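PF04016 domain protein (Desulfitobacterium hafniense, PDB 3L5O) is of unknown function but combines enolase-like and Rossmann-like folds, and may bind an adenosyl-containing ligand and take part in heavy-metal chelation. Local coordinates at residues G148-L153 with Y191-S196; W168-E171 with Y175-P178. All blocks are in the same frame, centred on the assembly; numbering follows the deposited sequence.

Contact 1: G148-L153 with Y191-S196; sequences GHFPHL and YITCAS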
loop_
_atom_site.group_PDB
_atom_site.type_symbol
_atom_site.label_atom_id
_atom_site.label_comp_id
_atom_site.label_asym_id
_atom_site.label_seq_id
_atom_site.Cartn_x
_atom_site.Cartn_y
_atom_site.Cartn_z
ATOM N N GLY A 148 0.023 11.250 -1.926
ATOM C CA GLY A 148 -0.373 10.809 -0.613
ATOM C C GLY A 148 0.135 11.702 0.476
ATOM O O GLY A 148 0.989 12.586 0.278
ATOM N N HIS A 149 -0.412 11.472 1.650
ATOM C CA HIS A 149 -0.026 12.209 2.835
ATOM C C HIS A 149 0.996 11.362 3.632
ATOM O O HIS A 149 0.695 10.250 4.072
ATOM C CB HIS A 149 -1.258 12.548 3.671
ATOM C CG HIS A 149 -0.934 13.326 4.904
ATOM N ND1 HIS A 149 -1.154 12.836 6.176
ATOM C CD2 HIS A 149 -0.347 14.538 5.060
ATOM C CE1 HIS A 149 -0.739 13.728 7.062
ATOM N NE2 HIS A 149 -0.250 14.769 6.412
ATOM N N PHE A 150 2.217 11.873 3.738
ATOM C CA PHE A 150 3.281 11.256 4.525
ATOM C C PHE A 150 3.786 12.272 5.551
ATOM O O PHE A 150 4.318 13.335 5.192
ATOM C CB PHE A 150 4.401 10.794 3.611
ATOM C CG PHE A 150 3.945 9.746 2.610
ATOM C CD1 PHE A 150 3.812 8.432 2.990
ATOM C CD2 PHE A 150 3.576 10.106 1.320
ATOM C CE1 PHE A 150 3.367 7.470 2.081
ATOM C CE2 PHE A 150 3.117 9.154 0.421
ATOM C CZ PHE A 150 3.029 7.838 0.803
ATOM N N PRO A 151 3.631 11.983 6.832
ATOM C CA PRO A 151 4.092 12.939 7.843
ATOM C C PRO A 151 5.549 13.387 7.641
ATOM O O PRO A 151 6.413 12.555 7.337
ATOM C CB PRO A 151 3.924 12.171 9.161
ATOM C CG PRO A 151 2.902 11.143 8.891
ATOM C CD PRO A 151 2.978 10.810 7.431
ATOM N N HIS A 152 5.789 14.696 7.777
ATOM C CA HIS A 152 7.130 15.328 7.817
ATOM C C HIS A 152 7.888 15.307 6.521
ATOM O O HIS A 152 9.033 15.681 6.485
ATOM C CB HIS A 152 8.028 14.688 8.870
ATOM C CG HIS A 152 7.322 14.391 10.132
ATOM N ND1 HIS A 152 6.565 15.336 10.779
ATOM C CD2 HIS A 152 7.227 13.257 10.858
ATOM C CE1 HIS A 152 6.024 14.792 11.852
ATOM N NE2 HIS A 152 6.420 13.535 11.930
ATOM N N LEU A 153 7.247 14.866 5.457
ATOM C CA LEU A 153 7.949 14.608 4.211
ATOM C C LEU A 153 8.569 15.877 3.644
ATOM O O LEU A 153 9.697 15.864 3.141
ATOM C CB LEU A 153 6.981 13.969 3.203
ATOM C CG LEU A 153 7.624 13.569 1.888
ATOM C CD1 LEU A 153 8.743 12.556 2.153
ATOM C CD2 LEU A 153 6.587 13.022 0.966
ATOM N N TYR A 191 6.886 8.746 -5.807
ATOM C CA TYR A 191 6.391 7.898 -4.725
ATOM C C TYR A 191 4.876 7.993 -4.643
ATOM O O TYR A 191 4.316 9.096 -4.635
ATOM C CB TYR A 191 6.973 8.360 -3.374
ATOM C CG TYR A 191 8.459 8.437 -3.397
ATOM C CD1 TYR A 191 9.091 9.537 -3.993
ATOM C CD2 TYR A 191 9.251 7.418 -2.871
ATOM C CE1 TYR A 191 10.454 9.624 -4.071
ATOM C CE2 TYR A 191 10.650 7.509 -2.924
ATOM C CZ TYR A 191 11.239 8.619 -3.539
ATOM O OH TYR A 191 12.603 8.757 -3.650
ATOM N N ILE A 192 4.207 6.854 -4.521
ATOM C CA ILE A 192 2.767 6.817 -4.511
ATOM C C ILE A 192 2.302 6.004 -3.306
ATOM O O ILE A 192 2.703 4.853 -3.125
ATOM C CB ILE A 192 2.207 6.176 -5.804
ATOM C CG1 ILE A 192 2.686 6.905 -7.065
ATOM C CG2 ILE A 192 0.666 6.163 -5.790
ATOM C CD1 ILE A 192 2.509 6.061 -8.338
ATOM N N THR A 193 1.427 6.598 -2.515
ATOM C CA THR A 193 0.751 5.883 -1.470
ATOM C C THR A 193 -0.002 4.620 -1.935
ATOM O O THR A 193 -0.648 4.578 -2.992
ATOM C CB THR A 193 -0.227 6.792 -0.742
ATOM O OG1 THR A 193 -0.936 6.018 0.230
ATOM C CG2 THR A 193 -1.347 7.364 -1.711
ATOM N N CYS A 194 0.063 3.596 -1.100
ATOM C CA CYS A 194 -0.591 2.316 -1.398
ATOM C C CYS A 194 -2.123 2.504 -1.345
ATOM O O CYS A 194 -2.856 1.663 -1.852
ATOM C CB CYS A 194 -0.125 1.255 -0.402
ATOM S SG CYS A 194 -0.529 1.661 1.321
ATOM N N ALA A 195 -2.601 3.624 -0.769
ATOM C CA ALA A 195 -4.035 3.988 -0.850
ATOM C C ALA A 195 -4.520 4.070 -2.292
ATOM O O ALA A 195 -5.713 3.971 -2.535
ATOM C CB ALA A 195 -4.330 5.311 -0.134
ATOM N N SER A 196 -3.605 4.290 -3.239
ATOM C CA SER A 196 -3.952 4.356 -4.644
ATOM C C SER A 196 -4.435 3.019 -5.213
ATOM O O SER A 196 -5.144 2.996 -6.203
ATOM C CB SER A 196 -2.780 4.857 -5.470
ATOM O OG SER A 196 -1.676 3.977 -5.338
#

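Contact 2: W168-E171 with Y175-P178; sequences WSPE and YPLP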
loop_
_atom_site.group_PDB
_atom_site.type_symbol
_atom_site.label_atom_id
_atom_site.label_comp_id
_atom_site.label_asym_id
_atom_site.label_seq_id
_atom_site.Cartn_x
_atom_site.Cartn_y
_atom_site.Cartn_z
ATOM N N TRP A 168 -5.657 14.068 -2.349
ATOM C CA TRP A 168 -7.103 14.262 -2.566
ATOM C C TRP A 168 -7.567 15.522 -1.945
ATOM O O TRP A 168 -8.331 16.251 -2.561
ATOM C CB TRP A 168 -7.946 13.115 -1.975
ATOM C CG TRP A 168 -8.065 11.931 -2.864
ATOM C CD1 TRP A 168 -7.622 10.651 -2.606
ATOM C CD2 TRP A 168 -8.678 11.885 -4.161
ATOM N NE1 TRP A 168 -7.919 9.823 -3.666
ATOM C CE2 TRP A 168 -8.565 10.545 -4.636
ATOM C CE3 TRP A 168 -9.307 12.839 -4.986
ATOM C CZ2 TRP A 168 -9.056 10.141 -5.889
ATOM C CZ3 TRP A 168 -9.807 12.433 -6.243
ATOM C CH2 TRP A 168 -9.665 11.091 -6.681
ATOM N N SER A 169 -7.134 15.763 -0.709
ATOM C CA SER A 169 -7.523 16.939 0.044
ATOM C C SER A 169 -6.256 17.638 0.469
ATOM O O SER A 169 -5.751 17.395 1.561
ATOM C CB SER A 169 -8.355 16.557 1.293
ATOM O OG SER A 169 -9.539 15.855 0.944
ATOM N N PRO A 170 -5.712 18.498 -0.380
ATOM C CA PRO A 170 -4.367 19.015 -0.140
ATOM C C PRO A 170 -4.234 19.990 1.032
ATOM O O PRO A 170 -5.100 20.840 1.232
ATOM C CB PRO A 170 -4.023 19.708 -1.455
ATOM C CG PRO A 170 -5.330 20.016 -2.095
ATOM C CD PRO A 170 -6.305 19.022 -1.621
ATOM N N GLU A 171 -3.115 19.889 1.751
ATOM C CA GLU A 171 -2.730 20.877 2.751
ATOM C C GLU A 171 -2.159 22.061 2.021
ATOM O O GLU A 171 -1.985 22.022 0.808
ATOM C CB GLU A 171 -1.655 20.330 3.691
ATOM C CG GLU A 171 -1.918 18.963 4.319
ATOM C CD GLU A 171 -0.711 18.490 5.132
ATOM O OE1 GLU A 171 -0.402 19.127 6.174
ATOM O OE2 GLU A 171 -0.066 17.492 4.720
ATOM N N TYR A 175 -0.738 20.056 -3.880
ATOM C CA TYR A 175 -1.556 20.094 -5.081
ATOM C C TYR A 175 -2.679 19.125 -4.949
ATOM O O TYR A 175 -2.499 18.073 -4.344
ATOM C CB TYR A 175 -0.741 19.687 -6.297
ATOM C CG TYR A 175 0.369 20.608 -6.616
ATOM C CD1 TYR A 175 1.634 20.440 -6.050
ATOM C CD2 TYR A 175 0.169 21.648 -7.498
ATOM C CE1 TYR A 175 2.677 21.308 -6.377
ATOM C CE2 TYR A 175 1.190 22.504 -7.836
ATOM C CZ TYR A 175 2.432 22.342 -7.277
ATOM O OH TYR A 175 3.422 23.238 -7.653
ATOM N N PRO A 176 -3.821 19.429 -5.551
ATOM C CA PRO A 176 -4.896 18.445 -5.632
ATOM C C PRO A 176 -4.529 17.377 -6.647
ATOM O O PRO A 176 -3.653 17.543 -7.495
ATOM C CB PRO A 176 -6.104 19.301 -6.036
ATOM C CG PRO A 176 -5.558 20.377 -6.781
ATOM C CD PRO A 176 -4.215 20.696 -6.197
ATOM N N LEU A 177 -5.172 16.241 -6.527
ATOM C CA LEU A 177 -4.869 15.094 -7.315
ATOM C C LEU A 177 -4.957 15.239 -8.849
ATOM O O LEU A 177 -4.131 14.665 -9.547
ATOM C CB LEU A 177 -5.717 13.897 -6.829
ATOM C CG LEU A 177 -5.047 12.605 -7.233
ATOM C CD1 LEU A 177 -3.706 12.448 -6.497
ATOM C CD2 LEU A 177 -5.993 11.391 -6.993
ATOM N N PRO A 178 -5.902 15.995 -9.403
ATOM C CA PRO A 178 -5.886 16.226 -10.859
ATOM C C PRO A 178 -4.573 16.841 -11.407
ATOM O O PRO A 178 -4.332 16.779 -12.611
ATOM C CB PRO A 178 -7.096 17.165 -11.076
ATOM C CG PRO A 178 -8.025 16.896 -9.917
ATOM C CD PRO A 178 -7.077 16.622 -8.772
HETATM O O HOH W 1 -7.891 16.400 -5.180
#

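Contact 1: G148-L153 with Y191-S196
Thr193 faces both Gly148 and the ring of Phe150, and meets each with a different part of its side chain. Its methyl carbon CG2 packs directly on the bare backbone of the glycine, 3.7 Å from Gly148 CA. Its CB meets the end of the phenylalanine, with Phe150 CZ 3.8 Å from Thr193 CB; the ring comes in obliquely there, while Thr193 N lies in the ring plane at its edge. The positive phi of Gly148 (121°) is one that glycine adopts readily. Residues 148-153 leave the C-terminal end of strand 143-147, and 191-196 span the C-terminal end of the adjacent parallel strand 189-193 and the turn after it, where a Rossmann-like sheet usually forms its ligand cleft. An imidazole bound beside Thr193 and an ethanediol near Phe150, both probably from the crystallisation liquor, are consistent with a pocket here. With OG1 anti to the backbone N (chi1 176°), Thr193 accepts a capping bond from Ala195 N, 3.1 Å from Thr193 OG1, at the turn into helix 195-199. Thr193 O takes two donors, the backbone N and the hydroxyl of Ser196; Ser196 OG sits 2.6 Å from Thr193 O, nearly in line with the carbonyl bond. Beyond the contact, Phe150 packs edge-to-face with Phe132 and touches Val218 of the next strand, 214-218.

Contact 2: W168-E171 with Y175-P178
Trp168 carries its CG anti to the carbonyl carbon (chi1 -84°), and Leu177 carries its own anti to the backbone N (chi1 -157°); between them these torsions bring a leucine methyl over the indole. CB of Trp168 leaves the backbone pointing away from 175-178, yet the ring swings back far enough for Leu177 CD2 to sit over one face of its six-membered ring. This is a CH-pi contact: Leu177 CD2 is 3.5 Å from the centroid of the six-membered ring of Trp168 and 14° off the normal, with Trp168 CZ2 the nearest ring atom. Leu177 is buried, whereas Trp168 is exposed. Further along, Pro170 rests on the opposing backbone, with Pro170 CB 3.7 Å from Tyr175 O and Pro170 CG 3.8 Å from Pro176 N. The two proline rings touch more loosely, 4.1 Å between Pro170 CG and Pro176 CB. A water joins the backbones, donating to Trp168 O at 2.7 Å and accepting from Leu177 N at 3.0 Å, and so satisfies both polar groups where the segments do not pair directly. The indole is fixed further by a bond from Trp168 NE1 to Asp199 OD2 and by a cation-pi contact with Arg61. The contact thus closes the loop from strand 162-167 to the short edge strand 175-176, just ahead of helix 180-183, with Thr201 touching both Trp168 and Leu177.

After helix 22-29 and the three-stranded antiparallel sheet, the chain runs through a series of helices before entering the seven-stranded mixed sheet at strand 143-147. Residues 148-153 follow that strand and meet 191-196 in contact 1, which closes a loop of 37 residues that holds helix 153-157, strands 162-167 and 175-176, and helix 180-183. Contact 2 is nested inside it, closing a short loop with three residues between 168-171 and 175-178. Contact 1 joins the C-terminal ends of two neighbouring central strands and contact 2 lies at the sheet's edge, their centres about 12 Å apart. The two meet directly where His149 packs against Glu171, with His149 CD2 3.0 Å from Glu171 OE2.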